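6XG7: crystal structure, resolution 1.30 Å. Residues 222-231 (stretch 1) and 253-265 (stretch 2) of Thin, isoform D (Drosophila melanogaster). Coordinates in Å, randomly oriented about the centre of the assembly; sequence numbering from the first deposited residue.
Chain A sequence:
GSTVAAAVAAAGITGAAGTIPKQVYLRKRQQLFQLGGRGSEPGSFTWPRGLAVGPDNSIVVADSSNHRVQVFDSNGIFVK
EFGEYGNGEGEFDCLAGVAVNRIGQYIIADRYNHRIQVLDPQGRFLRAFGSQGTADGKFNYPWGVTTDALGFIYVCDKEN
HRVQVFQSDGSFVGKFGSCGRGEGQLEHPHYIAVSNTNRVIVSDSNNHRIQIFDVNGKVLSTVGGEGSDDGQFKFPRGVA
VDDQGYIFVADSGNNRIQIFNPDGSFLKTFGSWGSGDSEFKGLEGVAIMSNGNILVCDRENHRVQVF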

ATOM      1  N   THR A 222      15.052  -7.153  -9.205  1.00 20.18           N
ATOM      2  CA  THR A 222      15.161  -6.076  -8.245  1.00 21.54           C
ATOM      3  C   THR A 222      15.095  -4.782  -9.032  1.00 21.42           C
ATOM      4  O   THR A 222      15.620  -4.696 -10.149  1.00 24.49           O
ATOM      5  CB  THR A 222      16.502  -6.148  -7.510  1.00 25.61           C
ATOM      6  OG1 THR A 222      16.590  -7.396  -6.818  1.00 28.68           O
ATOM      7  CG2 THR A 222      16.633  -5.009  -6.517  1.00 27.04           C
ATOM      8  N   VAL A 223      14.454  -3.781  -8.450  1.00 18.74           N
ATOM      9  CA  VAL A 223      14.417  -2.442  -9.010  1.00 19.46           C
ATOM     10  C   VAL A 223      15.064  -1.515  -8.005  1.00 18.25           C
ATOM     11  O   VAL A 223      14.681  -1.499  -6.828  1.00 16.02           O
ATOM     12  CB  VAL A 223      12.981  -1.983  -9.314  1.00 21.33           C
ATOM     13  CG1 VAL A 223      13.003  -0.542  -9.828  1.00 21.99           C
ATOM     14  CG2 VAL A 223      12.308  -2.932 -10.305  1.00 22.41           C
ATOM     15  N   GLY A 224      16.053  -0.773  -8.459  1.00 20.96           N
ATOM     16  CA  GLY A 224      16.623   0.273  -7.662  1.00 21.15           C
ATOM     17  C   GLY A 224      17.674  -0.202  -6.674  1.00 21.82           C
ATOM     18  O   GLY A 224      18.127  -1.356  -6.644  1.00 24.27           O
ATOM     19  N   GLY A 225      18.034   0.748  -5.826  1.00 20.09           N
ATOM     20  CA  GLY A 225      19.091   0.624  -4.845  1.00 18.14           C
ATOM     21  C   GLY A 225      19.257   1.987  -4.208  1.00 16.21           C
ATOM     22  O   GLY A 225      18.610   2.956  -4.608  1.00 15.94           O
ATOM     23  N   GLU A 226      20.133   2.053  -3.214  1.00 15.92           N
ATOM     24  CA  GLU A 226      20.187   3.228  -2.352  1.00 16.77           C
ATOM     25  C   GLU A 226      20.730   4.451  -3.096  1.00 16.24           C
ATOM     26  O   GLU A 226      21.816   4.405  -3.688  1.00 19.68           O
ATOM     27  CB  GLU A 226      21.084   2.925  -1.154  1.00 18.80           C
ATOM     28  CG  GLU A 226      21.169   4.062  -0.176  1.00 21.51           C
ATOM     29  CD  GLU A 226      21.999   3.731   1.031  1.00 25.26           C
ATOM     30  OE1 GLU A 226      22.380   2.546   1.207  1.00 24.21           O
ATOM     31  OE2 GLU A 226      22.284   4.671   1.796  1.00 28.75           O
ATOM     32  N   GLY A 227      19.998   5.558  -3.030  1.00 14.38           N
ATOM     33  CA  GLY A 227      20.472   6.805  -3.602  1.00 14.72           C
ATOM     34  C   GLY A 227      19.330   7.767  -3.862  1.00 14.51           C
ATOM     35  O   GLY A 227      18.173   7.511  -3.519  1.00 14.60           O
ATOM     36  N   SER A 228      19.685   8.897  -4.482  1.00 15.55           N
ATOM     37  CA  SER A 228      18.726   9.940  -4.798  1.00 17.21           C
ATOM     38  C   SER A 228      18.658  10.275  -6.279  1.00 17.30           C
ATOM     39  O   SER A 228      17.921  11.197  -6.653  1.00 18.18           O
ATOM     40  CB  SER A 228      19.022  11.210  -3.995  1.00 19.22           C
ATOM     41  OG  SER A 228      20.284  11.745  -4.342  1.00 21.06           O
ATOM     42  N   ASP A 229      19.390   9.567  -7.130  1.00 18.36           N
ATOM     43  CA  ASP A 229      19.219   9.769  -8.561  1.00 19.61           C
ATOM     44  C   ASP A 229      17.939   9.093  -9.033  1.00 17.19           C
ATOM     45  O   ASP A 229      17.314   8.313  -8.309  1.00 15.07           O
ATOM     46  CB  ASP A 229      20.390   9.175  -9.346  1.00 25.76           C
ATOM     47  CG  ASP A 229      21.711   9.826  -9.020  1.00 32.69           C
ATOM     48  OD1 ASP A 229      21.763  11.067  -8.874  1.00 33.15           O
ATOM     49  OD2 ASP A 229      22.706   9.080  -8.930  1.00 36.63           O
ATOM     50  N   ASP A 230      17.562   9.380 -10.280  1.00 17.14           N
ATOM     51  CA  ASP A 230      16.425   8.702 -10.894  1.00 17.49           C
ATOM     52  C   ASP A 230      16.634   7.195 -10.808  1.00 16.49           C
ATOM     53  O   ASP A 230      17.707   6.689 -11.133  1.00 18.86           O
ATOM     54  CB  ASP A 230      16.300   9.137 -12.359  1.00 21.20           C
ATOM     55  CG  ASP A 230      15.853  10.591 -12.520  1.00 23.84           C
ATOM     56  OD1 ASP A 230      15.430  11.225 -11.529  1.00 24.19           O
ATOM     57  OD2 ASP A 230      15.917  11.104 -13.654  1.00 26.65           O
ATOM     58  N   GLY A 231      15.616   6.477 -10.327  1.00 15.22           N
ATOM     59  CA  GLY A 231      15.691   5.034 -10.228  1.00 15.48           C
ATOM     60  C   GLY A 231      16.354   4.492  -8.980  1.00 15.37           C
ATOM     61  O   GLY A 231      16.464   3.269  -8.842  1.00 16.76           O
ATOM     62  N   GLY A 253      12.043   8.459   1.554  1.00 14.27           N
ATOM     63  CA  GLY A 253      13.228   9.168   1.999  1.00 14.76           C
ATOM     64  C   GLY A 253      13.671  10.270   1.065  1.00 14.86           C
ATOM     65  O   GLY A 253      14.411  11.166   1.486  1.00 17.47           O
ATOM     66  N   ASN A 254      13.246  10.224  -0.194  1.00 13.65           N
ATOM     67  CA  ASN A 254      13.545  11.273  -1.154  1.00 13.45           C
ATOM     68  C   ASN A 254      12.347  12.164  -1.426  1.00 14.27           C
ATOM     69  O   ASN A 254      12.404  12.996  -2.336  1.00 15.12           O
ATOM     70  CB  ASN A 254      14.022  10.650  -2.463  1.00 13.57           C
ATOM     71  CG  ASN A 254      15.412  10.073  -2.355  1.00 14.35           C
ATOM     72  OD1 ASN A 254      16.316  10.690  -1.785  1.00 15.87           O
ATOM     73  ND2 ASN A 254      15.598   8.894  -2.904  1.00 14.56           N
ATOM     74  N   ASN A 255      11.248  11.965  -0.694  1.00 12.82           N
ATOM     75  CA  ASN A 255      10.068  12.828  -0.767  1.00 12.98           C
ATOM     76  C   ASN A 255       9.560  12.981  -2.200  1.00 12.94           C
ATOM     77  O   ASN A 255       9.302  14.090  -2.684  1.00 13.54           O
ATOM     78  CB  ASN A 255      10.356  14.167  -0.099  1.00 13.92           C
ATOM     79  CG  ASN A 255      10.741  13.991   1.351  1.00 15.31           C
ATOM     80  OD1 ASN A 255       9.903  13.643   2.187  1.00 17.76           O
ATOM     81  ND2 ASN A 255      12.012  14.166   1.645  1.00 17.34           N
ATOM     82  N   ARG A 256       9.393  11.842  -2.881  1.00 11.74           N
ATOM     83  CA  ARG A 256       8.996  11.855  -4.280  1.00 11.67           C
ATOM     84  C   ARG A 256       8.319  10.547  -4.653  1.00 10.28           C
ATOM     85  O   ARG A 256       8.467   9.520  -3.985  1.00 10.87           O
ATOM     86  CB  ARG A 256      10.202  12.081  -5.188  1.00 11.57           C
ATOM     87  CG  ARG A 256      11.198  10.944  -5.184  1.00 12.53           C
ATOM     88  CD  ARG A 256      12.463  11.279  -5.927  1.00 13.10           C
ATOM     89  NE  ARG A 256      13.418  10.175  -5.847  1.00 13.66           N
ATOM     90  CZ  ARG A 256      14.574  10.148  -6.489  1.00 14.40           C
ATOM     91  NH1 ARG A 256      14.915  11.170  -7.270  1.00 15.19           N
ATOM     92  NH2 ARG A 256      15.384   9.111  -6.354  1.00 14.34           N
ATOM     93  N   ILE A 257       7.538  10.614  -5.732  1.00 10.87           N
ATOM     94  CA  ILE A 257       6.961   9.439  -6.380  1.00 10.31           C
ATOM     95  C   ILE A 257       7.809   9.131  -7.599  1.00  9.91           C
ATOM     96  O   ILE A 257       8.200  10.045  -8.334  1.00 12.00           O
ATOM     97  CB  ILE A 257       5.506   9.717  -6.811  1.00 11.03           C
ATOM     98  CG1 ILE A 257       4.627  10.022  -5.591  1.00 14.75           C
ATOM     99  CG2 ILE A 257       4.956   8.582  -7.640  1.00 11.86           C
ATOM    100  CD1 ILE A 257       4.651   9.020  -4.519  1.00 20.36           C
ATOM    101  N   GLN A 258       8.108   7.855  -7.813  1.00 10.03           N
ATOM    102  CA  GLN A 258       8.763   7.406  -9.036  1.00 10.44           C
ATOM    103  C   GLN A 258       7.865   6.413  -9.760  1.00 10.17           C
ATOM    104  O   GLN A 258       7.174   5.601  -9.131  1.00 11.65           O
ATOM    105  CB  GLN A 258      10.120   6.775  -8.741  1.00 11.39           C
ATOM    106  CG  GLN A 258      11.116   7.733  -8.157  1.00 12.08           C
ATOM    107  CD  GLN A 258      12.504   7.170  -8.206  1.00 12.65           C
ATOM    108  OE1 GLN A 258      13.041   6.929  -9.281  1.00 15.20           O
ATOM    109  NE2 GLN A 258      13.098   6.941  -7.044  1.00 14.15           N
ATOM    110  N   ILE A 259       7.872   6.493 -11.091  1.00 11.32           N
ATOM    111  CA  ILE A 259       7.101   5.617 -11.961  1.00 11.96           C
ATOM    112  C   ILE A 259       8.080   4.857 -12.832  1.00 12.14           C
ATOM    113  O   ILE A 259       9.029   5.447 -13.363  1.00 12.87           O
ATOM    114  CB  ILE A 259       6.134   6.423 -12.851  1.00 12.04           C
ATOM    115  CG1 ILE A 259       5.325   7.410 -12.006  1.00 13.21           C
ATOM    116  CG2 ILE A 259       5.226   5.469 -13.649  1.00 11.94           C
ATOM    117  CD1 ILE A 259       4.396   8.315 -12.847  1.00 13.53           C
ATOM    118  N   PHE A 260       7.830   3.556 -13.000  1.00 11.85           N
ATOM    119  CA  PHE A 260       8.663   2.667 -13.796  1.00 11.41           C
ATOM    120  C   PHE A 260       7.813   2.003 -14.862  1.00 12.29           C
ATOM    121  O   PHE A 260       6.636   1.694 -14.627  1.00 12.45           O
ATOM    122  CB  PHE A 260       9.299   1.594 -12.900  1.00 12.78           C
ATOM    123  CG  PHE A 260      10.207   2.181 -11.871  1.00 12.21           C
ATOM    124  CD1 PHE A 260       9.694   2.665 -10.677  1.00 11.59           C
ATOM    125  CD2 PHE A 260      11.562   2.321 -12.126  1.00 13.48           C
ATOM    126  CE1 PHE A 260      10.514   3.257  -9.749  1.00 13.42           C
ATOM    127  CE2 PHE A 260      12.389   2.924 -11.205  1.00 13.16           C
ATOM    128  CZ  PHE A 260      11.863   3.403 -10.013  1.00 13.09           C
ATOM    129  N   ASN A 261       8.413   1.796 -16.033  1.00 14.07           N
ATOM    130  CA  ASN A 261       7.798   0.977 -17.055  1.00 16.02           C
ATOM    131  C   ASN A 261       7.662  -0.455 -16.547  1.00 17.36           C
ATOM    132  O   ASN A 261       8.320  -0.836 -15.579  1.00 16.99           O
ATOM    133  CB  ASN A 261       8.670   0.996 -18.301  1.00 17.86           C
ATOM    134  CG  ASN A 261       8.828   2.386 -18.861  1.00 19.53           C
ATOM    135  OD1 ASN A 261       7.844   3.017 -19.248  1.00 19.88           O
ATOM    136  ND2 ASN A 261      10.063   2.883 -18.894  1.00 21.79           N
ATOM    137  N   PRO A 262       6.820  -1.274 -17.193  1.00 17.89           N
ATOM    138  CA  PRO A 262       6.623  -2.640 -16.684  1.00 19.69           C
ATOM    139  C   PRO A 262       7.900  -3.455 -16.619  1.00 19.94           C
ATOM    140  O   PRO A 262       8.003  -4.339 -15.761  1.00 22.47           O
ATOM    141  CB  PRO A 262       5.581  -3.239 -17.640  1.00 20.93           C
ATOM    142  CG  PRO A 262       4.825  -2.055 -18.127  1.00 20.94           C
ATOM    143  CD  PRO A 262       5.864  -0.956 -18.264  1.00 19.60           C
ATOM    144  N   ASP A 263       8.886  -3.159 -17.467  1.00 20.34           N
ATOM    145  CA  ASP A 263      10.163  -3.868 -17.422  1.00 22.11           C
ATOM    146  C   ASP A 263      11.099  -3.367 -16.320  1.00 21.64           C
ATOM    147  O   ASP A 263      12.252  -3.810 -16.264  1.00 22.98           O
ATOM    148  CB  ASP A 263      10.868  -3.822 -18.782  1.00 24.44           C
ATOM    149  CG  ASP A 263      11.298  -2.429 -19.191  1.00 24.72           C
ATOM    150  OD1 ASP A 263      11.240  -1.502 -18.365  1.00 24.17           O
ATOM    151  OD2 ASP A 263      11.721  -2.269 -20.365  1.00 28.43           O
ATOM    152  N   GLY A 264      10.636  -2.469 -15.454  1.00 19.81           N
ATOM    153  CA  GLY A 264      11.439  -1.974 -14.358  1.00 19.84           C
ATOM    154  C   GLY A 264      12.293  -0.763 -14.666  1.00 18.18           C
ATOM    155  O   GLY A 264      12.958  -0.249 -13.756  1.00 18.24           O
ATOM    156  N   SER A 265      12.303  -0.283 -15.905  1.00 17.45           N
ATOM    157  CA  SER A 265      13.126   0.872 -16.226  1.00 17.05           C
ATOM    158  C   SER A 265      12.427   2.156 -15.789  1.00 16.06           C
ATOM    159  O   SER A 265      11.200   2.259 -15.805  1.00 16.47           O
ATOM    160  CB  SER A 265      13.457   0.911 -17.722  1.00 18.11           C
ATOM    161  OG  SER A 265      12.307   1.045 -18.532  1.00 19.77           O
TER
HETATM  162  O   HOH W   1      16.527  12.382  -9.401  1.00 32.37           O

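The contact is mainly polar: side chains of a strand and of the 3-10 turn before it hydrogen-bond to the backbone of a loop, with a small apolar patch at one end. Asn254, Arg256 and Gln258 supply polar groups to the backbone of Gly227 to Gly231. The contact buries 376 Å², both sides summed.

Asn254, Arg256, Gln258 and Phe260 all direct their CA-to-CB bonds toward stretch 1. Ile257 and Ile259, between them on the strand, do not reach it.

Asn254 ND2 donates to Gly227 O at 3.0 Å. Asn254 OD1 lies 3.5 Å from Ser228 CB. The Arg256 side chain is extended beyond chi1, with chi2 and chi3 both t, and this carries the guanidinium to the loop. There Arg256 NH2 donates to Asp229 O at 2.9 Å, near the guanidinium plane. Arg256 NH1 makes a weak hydrogen bond to Ser228 O at 3.1 Å. A guanidinium suits this place because it can serve several carbonyls at once.

Asp230 points its CA-to-CB bond away, and Asp230 OD1 is 4.3 Å from Arg256 NH1, too far for a salt bridge. Water 1 links the two: it donates to Asp230 OD1 (2.7 Å) and accepts from Arg256 NH1 (2.9 Å).

Gln258 reverses the polarity. Gln258 OE1 accepts from Gly231 N at 2.8 Å, satisfying a backbone NH beside a buried side chain. Gly231 has phi/psi of 85/2, where a CB would be jammed against the preceding carbonyl oxygen, so glycine fits.

At the apolar end, Val223 CG1 sits over one face of the Phe260 ring, 4.0 Å from its centroid, in a CH-pi contact. Val223 and Phe260 are both buried, which suits their apolar side chains. Gly231 CA approaches the ring edge, 4.0 Å from Phe260 CE2. Gly264 closes the type I turn from Asn261; an ideal CB there would lie 3.6 Å from Val223 CG2.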